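Local coordinates for protein 3-oxo-tetronate kinase (Cupriavidus necator, PDB 5DMH) that catalyses the ATP-dependent phosphorylation of 3-oxo-tetronate to 3-oxo-tetronate 4-phosphate, as a member of the four-carbon acid sugar kinase family, at residues S85-L98 with D121-L135. Numbering follows the deposited sequence.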
loop_
_atom_site.group_PDB
_atom_site.type_symbol
_atom_site.label_atom_id
_atom_site.label_comp_id
_atom_site.label_asym_id
_atom_site.label_seq_id
_atom_site.Cartn_x
_atom_site.Cartn_y
_atom_site.Cartn_z
ATOM N N SER A 85 -0.260 -9.614 -0.827
ATOM C CA SER A 85 0.025 -10.603 0.214
ATOM C C SER A 85 -0.561 -10.215 1.570
ATOM O O SER A 85 -0.284 -10.856 2.589
ATOM C CB SER A 85 1.528 -10.733 0.384
ATOM O OG SER A 85 2.081 -9.451 0.660
ATOM N N ARG A 86 -1.338 -9.143 1.602
ATOM C CA ARG A 86 -1.900 -8.671 2.852
ATOM C C ARG A 86 -2.885 -9.634 3.528
ATOM O O ARG A 86 -2.975 -9.660 4.747
ATOM C CB ARG A 86 -2.572 -7.310 2.618
ATOM C CG ARG A 86 -3.291 -6.730 3.840
ATOM C CD ARG A 86 -3.882 -5.370 3.454
ATOM N NE ARG A 86 -2.751 -4.472 3.299
ATOM C CZ ARG A 86 -2.811 -3.200 2.937
ATOM N NH1 ARG A 86 -3.975 -2.627 2.619
ATOM N NH2 ARG A 86 -1.679 -2.515 2.865
ATOM N N THR A 87 -3.651 -10.399 2.754
ATOM C CA THR A 87 -4.686 -11.230 3.343
ATOM C C THR A 87 -4.642 -12.701 2.917
ATOM O O THR A 87 -5.544 -13.461 3.267
ATOM C CB THR A 87 -6.098 -10.691 3.022
ATOM O OG1 THR A 87 -6.299 -10.710 1.602
ATOM C CG2 THR A 87 -6.263 -9.282 3.534
ATOM N N ILE A 88 -3.630 -13.095 2.154
ATOM C CA ILE A 88 -3.429 -14.500 1.796
ATOM C C ILE A 88 -2.934 -15.258 3.044
ATOM O O ILE A 88 -2.546 -14.644 4.022
ATOM C CB ILE A 88 -2.446 -14.640 0.577
ATOM C CG1 ILE A 88 -1.021 -14.221 0.935
ATOM C CG2 ILE A 88 -2.971 -13.828 -0.624
ATOM C CD1 ILE A 88 -0.030 -14.320 -0.205
ATOM N N PRO A 89 -2.962 -16.596 3.032
ATOM C CA PRO A 89 -2.395 -17.347 4.158
ATOM C C PRO A 89 -0.973 -16.944 4.499
ATOM O O PRO A 89 -0.174 -16.612 3.610
ATOM C CB PRO A 89 -2.456 -18.803 3.672
ATOM C CG PRO A 89 -3.654 -18.799 2.760
ATOM C CD PRO A 89 -3.597 -17.496 2.046
ATOM N N ALA A 90 -0.658 -16.989 5.783
ATOM C CA ALA A 90 0.642 -16.515 6.267
ATOM C C ALA A 90 1.815 -17.257 5.610
ATOM O O ALA A 90 2.819 -16.631 5.242
ATOM C CB ALA A 90 0.720 -16.625 7.778
ATOM N N VAL A 91 1.674 -18.566 5.420
ATOM C CA VAL A 91 2.750 -19.345 4.801
ATOM C C VAL A 91 3.060 -18.844 3.389
ATOM O O VAL A 91 4.215 -18.816 2.971
ATOM C CB VAL A 91 2.441 -20.861 4.796
ATOM C CG1 VAL A 91 1.279 -21.189 3.876
ATOM C CG2 VAL A 91 3.677 -21.648 4.409
ATOM N N GLU A 92 2.029 -18.421 2.669
ATOM C CA GLU A 92 2.209 -17.919 1.311
ATOM C C GLU A 92 2.780 -16.504 1.294
ATOM O O GLU A 92 3.618 -16.174 0.456
ATOM C CB GLU A 92 0.897 -17.963 0.527
ATOM C CG GLU A 92 0.355 -19.346 0.255
ATOM C CD GLU A 92 -0.983 -19.297 -0.484
ATOM O OE1 GLU A 92 -1.112 -18.480 -1.416
ATOM O OE2 GLU A 92 -1.908 -20.055 -0.105
ATOM N N ALA A 93 2.327 -15.673 2.222
ATOM C CA ALA A 93 2.873 -14.339 2.382
ATOM C C ALA A 93 4.354 -14.405 2.709
ATOM O O ALA A 93 5.150 -13.633 2.155
ATOM C CB ALA A 93 2.120 -13.568 3.464
ATOM N N VAL A 94 4.715 -15.294 3.627
ATOM C CA VAL A 94 6.123 -15.469 3.981
ATOM C C VAL A 94 6.908 -15.933 2.758
ATOM O O VAL A 94 7.972 -15.399 2.440
ATOM C CB VAL A 94 6.292 -16.441 5.166
ATOM C CG1 VAL A 94 7.772 -16.838 5.326
ATOM C CG2 VAL A 94 5.722 -15.803 6.465
ATOM N N ALA A 95 6.377 -16.912 2.045
ATOM C CA ALA A 95 7.128 -17.476 0.919
ATOM C C ALA A 95 7.356 -16.411 -0.154
ATOM O O ALA A 95 8.466 -16.245 -0.655
ATOM C CB ALA A 95 6.417 -18.666 0.350
ATOM N N GLN A 96 6.299 -15.681 -0.508
ATOM C CA GLN A 96 6.444 -14.589 -1.451
ATOM C C GLN A 96 7.393 -13.503 -0.974
ATOM O O GLN A 96 8.123 -12.918 -1.785
ATOM C CB GLN A 96 5.083 -13.955 -1.777
ATOM C CG GLN A 96 4.090 -14.893 -2.406
ATOM C CD GLN A 96 2.845 -14.150 -2.831
ATOM O OE1 GLN A 96 2.844 -12.925 -2.901
ATOM N NE2 GLN A 96 1.779 -14.883 -3.105
ATOM N N SER A 97 7.367 -13.204 0.321
ATOM C CA SER A 97 8.201 -12.153 0.870
ATOM C C SER A 97 9.662 -12.583 0.912
ATOM O O SER A 97 10.555 -11.789 0.619
ATOM C CB SER A 97 7.694 -11.715 2.239
ATOM O OG SER A 97 6.359 -11.231 2.143
ATOM N N LEU A 98 9.917 -13.841 1.243
ATOM C CA LEU A 98 11.292 -14.353 1.207
ATOM C C LEU A 98 11.886 -14.393 -0.200
ATOM O O LEU A 98 13.092 -14.139 -0.394
ATOM C CB LEU A 98 11.340 -15.739 1.824
ATOM C CG LEU A 98 11.179 -15.697 3.346
ATOM C CD1 LEU A 98 11.029 -17.118 3.906
ATOM C CD2 LEU A 98 12.377 -14.975 4.006
ATOM N N ASP A 121 -3.381 -3.177 8.816
ATOM C CA ASP A 121 -4.334 -4.144 8.305
ATOM C C ASP A 121 -3.794 -5.574 8.376
ATOM O O ASP A 121 -2.807 -5.919 7.736
ATOM C CB ASP A 121 -4.735 -3.807 6.861
ATOM C CG ASP A 121 -5.386 -2.454 6.725
ATOM O OD1 ASP A 121 -5.049 -1.552 7.532
ATOM O OD2 ASP A 121 -6.248 -2.274 5.818
ATOM N N SER A 122 -4.442 -6.385 9.212
ATOM C CA SER A 122 -4.000 -7.744 9.495
ATOM C C SER A 122 -5.081 -8.416 10.335
ATOM O O SER A 122 -6.079 -7.766 10.746
ATOM C CB SER A 122 -2.678 -7.742 10.267
ATOM O OG SER A 122 -2.775 -7.013 11.485
ATOM N N THR A 123 -4.832 -9.682 10.635
ATOM C CA THR A 123 -5.621 -10.440 11.604
ATOM C C THR A 123 -4.624 -11.135 12.546
ATOM O O THR A 123 -3.399 -11.074 12.321
ATOM C CB THR A 123 -6.537 -11.500 10.920
ATOM O OG1 THR A 123 -5.754 -12.632 10.523
ATOM C CG2 THR A 123 -7.308 -10.925 9.717
ATOM N N ASP A 124 -5.132 -11.781 13.598
ATOM C CA ASP A 124 -4.281 -12.534 14.528
ATOM C C ASP A 124 -3.490 -13.637 13.795
ATOM O O ASP A 124 -2.498 -14.136 14.305
ATOM C CB ASP A 124 -5.128 -13.178 15.649
ATOM C CG ASP A 124 -5.681 -12.166 16.640
ATOM O OD1 ASP A 124 -5.248 -10.981 16.651
ATOM O OD2 ASP A 124 -6.546 -12.575 17.432
ATOM N N ALA A 125 -3.944 -14.027 12.607
ATOM C CA ALA A 125 -3.263 -15.049 11.810
ATOM C C ALA A 125 -2.134 -14.457 10.955
ATOM O O ALA A 125 -1.311 -15.187 10.428
ATOM C CB ALA A 125 -4.244 -15.802 10.942
ATOM N N GLY A 126 -2.076 -13.143 10.831
ATOM C CA GLY A 126 -1.030 -12.500 10.052
ATOM C C GLY A 126 -1.549 -11.376 9.191
ATOM O O GLY A 126 -2.733 -11.038 9.284
ATOM N N ASN A 127 -0.703 -10.769 8.369
ATOM C CA ASN A 127 0.597 -11.296 7.987
ATOM C C ASN A 127 1.789 -10.423 8.389
ATOM O O ASN A 127 2.917 -10.725 8.019
ATOM C CB ASN A 127 0.579 -11.492 6.467
ATOM C CG ASN A 127 -0.402 -12.579 6.044
ATOM O OD1 ASN A 127 -0.641 -13.523 6.794
ATOM N ND2 ASN A 127 -0.966 -12.456 4.836
ATOM N N ILE A 128 1.543 -9.346 9.140
ATOM C CA ILE A 128 2.622 -8.432 9.505
ATOM C C ILE A 128 3.665 -9.135 10.379
ATOM O O ILE A 128 4.878 -9.093 10.096
ATOM C CB ILE A 128 2.084 -7.145 10.200
ATOM C CG1 ILE A 128 1.149 -6.391 9.240
ATOM C CG2 ILE A 128 3.254 -6.283 10.702
ATOM C CD1 ILE A 128 0.419 -5.235 9.871
ATOM N N GLY A 129 3.198 -9.808 11.426
ATOM C CA GLY A 129 4.085 -10.564 12.290
ATOM C C GLY A 129 4.858 -11.678 11.583
ATOM O O GLY A 129 6.083 -11.753 11.697
ATOM N N PRO A 130 4.147 -12.574 10.888
ATOM C CA PRO A 130 4.866 -13.697 10.268
ATOM C C PRO A 130 5.881 -13.242 9.230
ATOM O O PRO A 130 7.009 -13.766 9.230
ATOM C CB PRO A 130 3.747 -14.511 9.623
ATOM C CG PRO A 130 2.579 -14.281 10.526
ATOM C CD PRO A 130 2.702 -12.845 10.964
ATOM N N VAL A 131 5.540 -12.239 8.441
ATOM C CA VAL A 131 6.461 -11.748 7.409
ATOM C C VAL A 131 7.674 -11.017 8.012
ATOM O O VAL A 131 8.819 -11.313 7.655
ATOM C CB VAL A 131 5.762 -10.886 6.347
ATOM C CG1 VAL A 131 6.769 -10.193 5.479
ATOM C CG2 VAL A 131 4.850 -11.750 5.466
ATOM N N ALA A 132 7.443 -10.096 8.942
ATOM C CA ALA A 132 8.546 -9.390 9.563
ATOM C C ALA A 132 9.492 -10.377 10.221
ATOM O O ALA A 132 10.729 -10.261 10.110
ATOM C CB ALA A 132 8.053 -8.361 10.575
ATOM N N GLU A 133 8.944 -11.333 10.959
ATOM C CA GLU A 133 9.817 -12.262 11.678
ATOM C C GLU A 133 10.607 -13.136 10.711
ATOM O O GLU A 133 11.785 -13.432 10.964
ATOM C CB GLU A 133 9.028 -13.137 12.669
ATOM C CG GLU A 133 8.570 -12.372 13.872
ATOM C CD GLU A 133 7.859 -13.215 14.919
ATOM O OE1 GLU A 133 7.163 -14.188 14.576
ATOM O OE2 GLU A 133 7.994 -12.887 16.104
ATOM N N ALA A 134 9.983 -13.515 9.599
ATOM C CA ALA A 134 10.653 -14.354 8.616
ATOM C C ALA A 134 11.788 -13.573 7.955
ATOM O O ALA A 134 12.844 -14.129 7.654
ATOM C CB ALA A 134 9.674 -14.856 7.556
ATOM N N LEU A 135 11.540 -12.302 7.680
ATOM C CA LEU A 135 12.534 -11.469 7.035
ATOM C C LEU A 135 13.727 -11.240 7.963
ATOM O O LEU A 135 14.880 -11.339 7.522
ATOM C CB LEU A 135 11.924 -10.147 6.602
ATOM C CG LEU A 135 10.944 -10.194 5.423
ATOM C CD1 LEU A 135 10.335 -8.852 5.247
ATOM C CD2 LEU A 135 11.577 -10.651 4.104
HETATM O O HOH W 1 -1.657 -8.319 6.911
HETATM O O HOH W 2 -4.467 -10.331 6.981
#
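Two neighbouring helices of the sugar-binding N-terminal domain are joined at their N-terminal ends by the amide of Asn-127, which faces Ala-90 and Ala-93. How one side chain can join two loops is plain here: both hydrogens of ND2 are spent on backbone carbonyls, Ser-85 O at 2.8 Å and Ile-88 O at 2.8 Å, the second bond nearly straight (169°). Both acceptors lie close to the amide plane, a pairing that fixes the rotation of the group. With CG beside its own backbone N (chi1 -66°), the amide reaches across, and OD1 rests 3.3 Å from Ala-90 CA. The Gly-126–Asn-127 peptide bond is cis; one water links Arg-86 O with Asp-121 O and Asn-127 N, another Arg-86 O with Gly-126 O. Farther along, the helices cross at -36° with axes 8.8 Å apart. Val-94 straddles the seam, CG2 against Pro-130 CB and CG1 against Ala-134 CB (3.5 Å), while Val-131 turns CG2 to Ala-93 CB (3.8 Å) and CG1 to Ser-97. Ser-97 OG donates to Ala-93 O. At the opposite end Asp-121 CB lies over one face of the Arg-86 guanidinium; the long salt bridge from NH1 to Asp-121 OD2 (3.9 Å), well out of the guanidinium plane, is charge alone. NH1 pairs with Asp-40, NH2 with Asp-39. Asp-121 also bonds Thr-119. Such near-parallel helices carry N-terminal loops beside the bound ADP.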